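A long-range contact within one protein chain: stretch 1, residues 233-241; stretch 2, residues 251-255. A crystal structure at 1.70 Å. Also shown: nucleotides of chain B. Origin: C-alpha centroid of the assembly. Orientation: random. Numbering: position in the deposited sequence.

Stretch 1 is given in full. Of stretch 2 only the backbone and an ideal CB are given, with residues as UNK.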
ATOM      1  N   SER A 233       4.911  30.237   4.008  1.00 19.46           N
ATOM      2  CA  SER A 233       4.913  31.016   2.765  1.00 20.20           C
ATOM      3  C   SER A 233       3.796  30.552   1.834  1.00 17.25           C
ATOM      4  O   SER A 233       3.093  31.355   1.241  1.00 18.70           O
ATOM      5  CB  SER A 233       6.264  30.905   2.060  1.00 21.90           C
ATOM      6  OG  SER A 233       7.290  31.427   2.889  1.00 26.92           O
ATOM      7  N   ALA A 234       3.635  29.237   1.700  1.00 16.44           N
ATOM      8  CA  ALA A 234       2.564  28.746   0.850  1.00 14.31           C
ATOM      9  C   ALA A 234       1.193  29.194   1.360  1.00 16.48           C
ATOM     10  O   ALA A 234       0.330  29.576   0.565  1.00 16.57           O
ATOM     11  CB  ALA A 234       2.635  27.216   0.743  1.00 15.28           C
ATOM     12  N   GLU A 235       1.004  29.180   2.682  1.00 19.89           N
ATOM     13  CA  GLU A 235      -0.270  29.581   3.273  1.00 20.77           C
ATOM     14  C   GLU A 235      -0.586  31.031   2.958  1.00 22.27           C
ATOM     15  O   GLU A 235      -1.706  31.373   2.567  1.00 20.27           O
ATOM     16  CB  GLU A 235      -0.236  29.429   4.796  1.00 26.55           C
ATOM     17  CG  GLU A 235      -0.632  28.072   5.317  1.00 44.91           C
ATOM     18  CD  GLU A 235      -0.877  28.089   6.816  1.00 58.27           C
ATOM     19  OE1 GLU A 235      -0.719  27.024   7.455  1.00 63.92           O
ATOM     20  OE2 GLU A 235      -1.232  29.167   7.351  1.00 59.98           O
ATOM     21  N   ARG A 236       0.408  31.883   3.151  1.00 19.90           N
ATOM     22  CA  ARG A 236       0.215  33.306   2.891  1.00 20.12           C
ATOM     23  C   ARG A 236       0.042  33.575   1.398  1.00 22.64           C
ATOM     24  O   ARG A 236      -0.680  34.495   1.015  1.00 21.77           O
ATOM     25  CB  ARG A 236       1.358  34.127   3.514  1.00 20.14           C
ATOM     26  CG  ARG A 236       1.289  34.127   5.045  1.00 26.33           C
ATOM     27  CD  ARG A 236       2.309  35.043   5.715  1.00 27.74           C
ATOM     28  NE  ARG A 236       3.670  34.537   5.585  1.00 30.79           N
ATOM     29  CZ  ARG A 236       4.554  35.016   4.720  1.00 25.51           C
ATOM     30  NH1 ARG A 236       4.216  36.019   3.921  1.00 25.41           N
ATOM     31  NH2 ARG A 236       5.770  34.497   4.655  1.00 28.18           N
ATOM     32  N   ALA A 237       0.667  32.754   0.553  1.00 17.98           N
ATOM     33  CA  ALA A 237       0.500  32.903  -0.896  1.00 17.44           C
ATOM     34  C   ALA A 237      -0.956  32.658  -1.340  1.00 16.01           C
ATOM     35  O   ALA A 237      -1.361  33.071  -2.433  1.00 16.97           O
ATOM     36  CB  ALA A 237       1.467  31.971  -1.648  1.00 15.22           C
ATOM     37  N   LEU A 238      -1.749  32.009  -0.487  1.00 16.44           N
ATOM     38  CA  LEU A 238      -3.157  31.774  -0.806  1.00 20.00           C
ATOM     39  C   LEU A 238      -3.952  33.072  -0.894  1.00 20.67           C
ATOM     40  O   LEU A 238      -5.045  33.107  -1.473  1.00 19.00           O
ATOM     41  CB  LEU A 238      -3.799  30.825   0.210  1.00 18.29           C
ATOM     42  CG  LEU A 238      -3.168  29.442   0.318  1.00 20.94           C
ATOM     43  CD1 LEU A 238      -3.869  28.622   1.398  1.00 24.32           C
ATOM     44  CD2 LEU A 238      -3.186  28.714  -1.036  1.00 21.56           C
ATOM     45  N   GLN A 239      -3.404  34.155  -0.348  1.00 23.11           N
ATOM     46  CA  GLN A 239      -4.051  35.464  -0.481  1.00 25.09           C
ATOM     47  C   GLN A 239      -4.129  35.912  -1.934  1.00 20.69           C
ATOM     48  O   GLN A 239      -4.896  36.818  -2.272  1.00 21.51           O
ATOM     49  CB  GLN A 239      -3.285  36.524   0.310  1.00 27.76           C
ATOM     50  CG  GLN A 239      -3.282  36.346   1.816  1.00 30.62           C
ATOM     51  CD  GLN A 239      -2.315  37.313   2.473  1.00 37.96           C
ATOM     52  OE1 GLN A 239      -2.697  38.413   2.884  1.00 45.34           O
ATOM     53  NE2 GLN A 239      -1.045  36.921   2.547  1.00 35.23           N
ATOM     54  N   MET A 240      -3.321  35.295  -2.794  1.00 18.29           N
ATOM     55  CA  MET A 240      -3.375  35.588  -4.222  1.00 15.82           C
ATOM     56  C   MET A 240      -4.618  34.997  -4.906  1.00 18.93           C
ATOM     57  O   MET A 240      -4.885  35.300  -6.071  1.00 18.45           O
ATOM     58  CB  MET A 240      -2.101  35.099  -4.927  1.00 17.06           C
ATOM     59  CG  MET A 240      -0.840  35.849  -4.542  1.00 18.83           C
ATOM     60  SD  MET A 240      -0.768  37.432  -5.402  1.00 22.53           S
ATOM     61  CE  MET A 240      -0.177  36.863  -7.000  1.00 22.02           C
ATOM     62  N   ASN A 241      -5.362  34.149  -4.194  1.00 18.58           N
ATOM     63  CA  ASN A 241      -6.616  33.590  -4.723  1.00 20.71           C
ATOM     64  C   ASN A 241      -7.607  34.713  -5.030  1.00 24.67           C
ATOM     65  O   ASN A 241      -7.804  35.615  -4.206  1.00 24.38           O
ATOM     66  CB  ASN A 241      -7.231  32.611  -3.721  1.00 22.55           C
ATOM     67  CG  ASN A 241      -8.419  31.858  -4.291  1.00 23.57           C
ATOM     68  OD1 ASN A 241      -8.382  31.367  -5.425  1.00 22.80           O
ATOM     69  ND2 ASN A 241      -9.488  31.772  -3.506  1.00 24.03           N
ATOM     70  N   UNK A 251      -6.990  31.563  -9.600  1.00 15.79           N
ATOM     71  CA  UNK A 251      -7.324  30.835  -8.385  1.00 17.43           C
ATOM     72  C   UNK A 251      -6.032  30.284  -7.822  1.00 17.08           C
ATOM     73  O   UNK A 251      -5.155  29.857  -8.577  1.00 17.68           O
ATOM     74  CB  UNK A 251      -8.340  29.721  -8.648  1.00 17.43           C
ATOM     75  N   UNK A 252      -5.908  30.318  -6.501  1.00 17.14           N
ATOM     76  CA  UNK A 252      -4.740  29.787  -5.818  1.00 14.58           C
ATOM     77  C   UNK A 252      -5.208  28.978  -4.624  1.00 18.27           C
ATOM     78  O   UNK A 252      -6.010  29.450  -3.809  1.00 20.62           O
ATOM     79  CB  UNK A 252      -3.790  30.906  -5.386  1.00 14.58           C
ATOM     80  N   UNK A 253      -4.705  27.757  -4.516  1.00 16.87           N
ATOM     81  CA  UNK A 253      -5.149  26.853  -3.467  1.00 17.54           C
ATOM     82  C   UNK A 253      -4.008  25.934  -3.131  1.00 17.44           C
ATOM     83  O   UNK A 253      -3.082  25.786  -3.934  1.00 15.30           O
ATOM     84  CB  UNK A 253      -6.389  26.061  -3.887  1.00 17.54           C
ATOM     85  N   UNK A 254      -4.068  25.303  -1.953  1.00 17.00           N
ATOM     86  CA  UNK A 254      -3.146  24.219  -1.649  1.00 16.71           C
ATOM     87  C   UNK A 254      -3.470  23.021  -2.534  1.00 16.35           C
ATOM     88  O   UNK A 254      -4.634  22.614  -2.643  1.00 18.62           O
ATOM     89  CB  UNK A 254      -3.217  23.838  -0.169  1.00 16.71           C
ATOM     90  N   UNK A 255      -2.445  22.446  -3.153  1.00 15.09           N
ATOM     91  CA  UNK A 255      -2.653  21.299  -4.037  1.00 16.02           C
ATOM     92  C   UNK A 255      -3.190  20.138  -3.226  1.00 14.14           C
ATOM     93  O   UNK A 255      -2.699  19.872  -2.131  1.00 16.52           O
ATOM     94  CB  UNK A 255      -1.358  20.905  -4.750  1.00 16.02           C
TER
ATOM     95  P     A B  62     -12.992  24.821  -1.958  1.00 56.32           P
ATOM     96  OP1   A B  62     -12.292  24.222  -3.127  1.00 56.04           O
ATOM     97  OP2   A B  62     -12.335  24.833  -0.624  1.00 57.95           O
ATOM     98  O5'   A B  62     -13.354  26.331  -2.308  1.00 45.21           O
ATOM     99  C5'   A B  62     -13.983  26.666  -3.537  1.00 38.39           C
ATOM    100  C4'   A B  62     -13.226  27.755  -4.253  1.00 33.84           C
ATOM    101  O4'   A B  62     -12.000  27.210  -4.807  1.00 35.46           O
ATOM    102  C3'   A B  62     -13.936  28.388  -5.443  1.00 32.36           C
ATOM    103  O3'   A B  62     -14.819  29.421  -5.045  1.00 31.78           O
ATOM    104  C2'   A B  62     -12.778  28.883  -6.299  1.00 27.57           C
ATOM    105  O2'   A B  62     -12.262  30.094  -5.761  1.00 29.03           O
ATOM    106  C1'   A B  62     -11.748  27.774  -6.076  1.00 32.21           C
ATOM    107  N9    A B  62     -11.864  26.678  -7.057  1.00 30.69           N
ATOM    108  C8    A B  62     -12.373  25.427  -6.800  1.00 33.51           C
ATOM    109  N7    A B  62     -12.351  24.622  -7.832  1.00 31.40           N
ATOM    110  C5    A B  62     -11.786  25.392  -8.843  1.00 24.61           C
ATOM    111  C6    A B  62     -11.490  25.106 -10.187  1.00 23.68           C
ATOM    112  N6    A B  62     -11.729  23.928 -10.774  1.00 26.57           N
ATOM    113  N1    A B  62     -10.922  26.096 -10.919  1.00 21.32           N
ATOM    114  C2    A B  62     -10.683  27.266 -10.331  1.00 21.52           C
ATOM    115  N3    A B  62     -10.915  27.654  -9.076  1.00 24.05           N
ATOM    116  C4    A B  62     -11.471  26.654  -8.374  1.00 25.14           C
ATOM    117  P     A B  13      -2.908  17.067 -16.854  1.00 23.81           P
ATOM    118  OP1   A B  13      -1.791  16.214 -17.367  1.00 26.27           O
ATOM    119  OP2   A B  13      -4.210  16.501 -16.420  1.00 20.37           O
ATOM    120  O5'   A B  13      -2.283  17.920 -15.668  1.00 24.39           O
ATOM    121  C5'   A B  13      -3.080  18.322 -14.567  1.00 23.02           C
ATOM    122  C4'   A B  13      -2.485  17.801 -13.287  1.00 19.71           C
ATOM    123  O4'   A B  13      -3.061  18.515 -12.161  1.00 19.01           O
ATOM    124  C3'   A B  13      -2.724  16.316 -13.010  1.00 18.89           C
ATOM    125  O3'   A B  13      -1.598  15.820 -12.281  1.00 21.00           O
ATOM    126  C2'   A B  13      -3.922  16.359 -12.069  1.00 19.21           C
ATOM    127  O2'   A B  13      -4.089  15.205 -11.276  1.00 19.43           O
ATOM    128  C1'   A B  13      -3.556  17.573 -11.231  1.00 18.33           C
ATOM    129  N9    A B  13      -4.631  18.205 -10.473  1.00 17.06           N
ATOM    130  C8    A B  13      -5.851  18.673 -10.887  1.00 20.39           C
ATOM    131  N7    A B  13      -6.529  19.247  -9.924  1.00 20.04           N
ATOM    132  C5    A B  13      -5.694  19.164  -8.818  1.00 17.30           C
ATOM    133  C6    A B  13      -5.834  19.588  -7.491  1.00 20.81           C
ATOM    134  N6    A B  13      -6.921  20.218  -7.029  1.00 23.14           N
ATOM    135  N1    A B  13      -4.802  19.359  -6.651  1.00 17.83           N
ATOM    136  C2    A B  13      -3.717  18.740  -7.109  1.00 14.82           C
ATOM    137  N3    A B  13      -3.470  18.287  -8.334  1.00 16.14           N
ATOM    138  C4    A B  13      -4.514  18.534  -9.146  1.00 16.81           C

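Stretch 1 begins as a helix, tightens into a 3-10 segment at 238-240 and ends at Asn241, whose side chain lies against the extended strand of stretch 2 (251-254).

At position 251 the backbone is extended (phi/psi -109/141) and CA-to-CB points away from stretch 1 overall, yet the ideal CB lies 3.6 Å from Asn241 OD1. A62 of chain B also lies close by, with ring nitrogen N3 within range of a short side chain. A small polar residue would suit the site, serine or threonine among them. The deposited residue is Ser251, chi1 in the m well. Its OG lies 2.8 Å from A62 N3, close enough to donate a hydrogen bond, and 2.5 Å from the oxygen of water 1. The oxygen of the same water lies 3.1 Å from Asn241 OD1, within hydrogen-bonding distance, and 2.7 Å from A62 O2', so it links both stretches to the nucleotide.

Position 252 faces stretch 1 directly. Its amide N donates to Asn241 OD1 (2.9 Å, 161° at the hydrogen), a bond that any residue except proline could make and that ties the strand to the residue just after the 3-10 segment. The ideal CB points toward stretch 1, 3.8 Å from Asn241 N and 4.4 Å from Ala237 O. Both of these backbone atoms are already engaged within the turn, Asn241 N with Leu238 O and Ala237 O with Met240 N. With Leu238 and Met240 lining the approach, the surroundings favour an apolar side chain; valine or isoleucine would also suit the extended backbone (-136/129). Val252, with chi1 at t, has the largest area covered by the other stretch. CG2 packs on Met240 CB (3.8 Å), while CG1 lies 4.1 Å from Leu238 CD2 and 3.8 Å from Ala237 O.

At 253 the strand alternation turns CB away, 5.0 Å from Leu238 CD2. Many side chains would be compatible. The residue is Ser253, whose backbone C meets Leu238 CD2 at 3.6 Å.

Position 254 points CB sideways, 5.0 Å from Leu238 CD2, but a longer side chain could reach the apolar surface of Leu238 and Ala234. Leucine, isoleucine or methionine would be reasonable. Leu254 (m, t) brings its end nearer: CG lies 4.1 Å from Leu238 CD1, and CD2 reaches Ala234 CB at 4.4 Å.

Position 255 is beyond reach of stretch 1, which therefore sets no preference. Ala255 occupies it, its backbone C 3.9 Å from A13 N1 of chain B.

Stretch 2, residues 251-255: SVSLA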
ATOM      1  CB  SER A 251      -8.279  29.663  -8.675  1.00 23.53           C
ATOM      2  OG  SER A 251      -9.561  30.142  -9.040  1.00 27.67           O
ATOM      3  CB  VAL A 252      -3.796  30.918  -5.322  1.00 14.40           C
ATOM      4  CG1 VAL A 252      -2.533  30.322  -4.717  1.00 15.38           C
ATOM      5  CG2 VAL A 252      -3.445  31.868  -6.470  1.00 16.41           C
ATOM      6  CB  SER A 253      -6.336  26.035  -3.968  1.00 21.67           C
ATOM      7  OG  SER A 253      -5.959  25.239  -5.082  1.00 23.82           O
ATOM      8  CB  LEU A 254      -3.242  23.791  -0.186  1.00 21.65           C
ATOM      9  CG  LEU A 254      -2.699  24.729   0.883  1.00 22.92           C
ATOM     10  CD1 LEU A 254      -2.772  24.038   2.239  1.00 26.65           C
ATOM     11  CD2 LEU A 254      -1.271  25.108   0.584  1.00 22.98           C
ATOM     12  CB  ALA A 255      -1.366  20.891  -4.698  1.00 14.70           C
TER
HETATM   13  O   HOH W   1     -10.737  31.603  -7.371  1.00 31.78           O
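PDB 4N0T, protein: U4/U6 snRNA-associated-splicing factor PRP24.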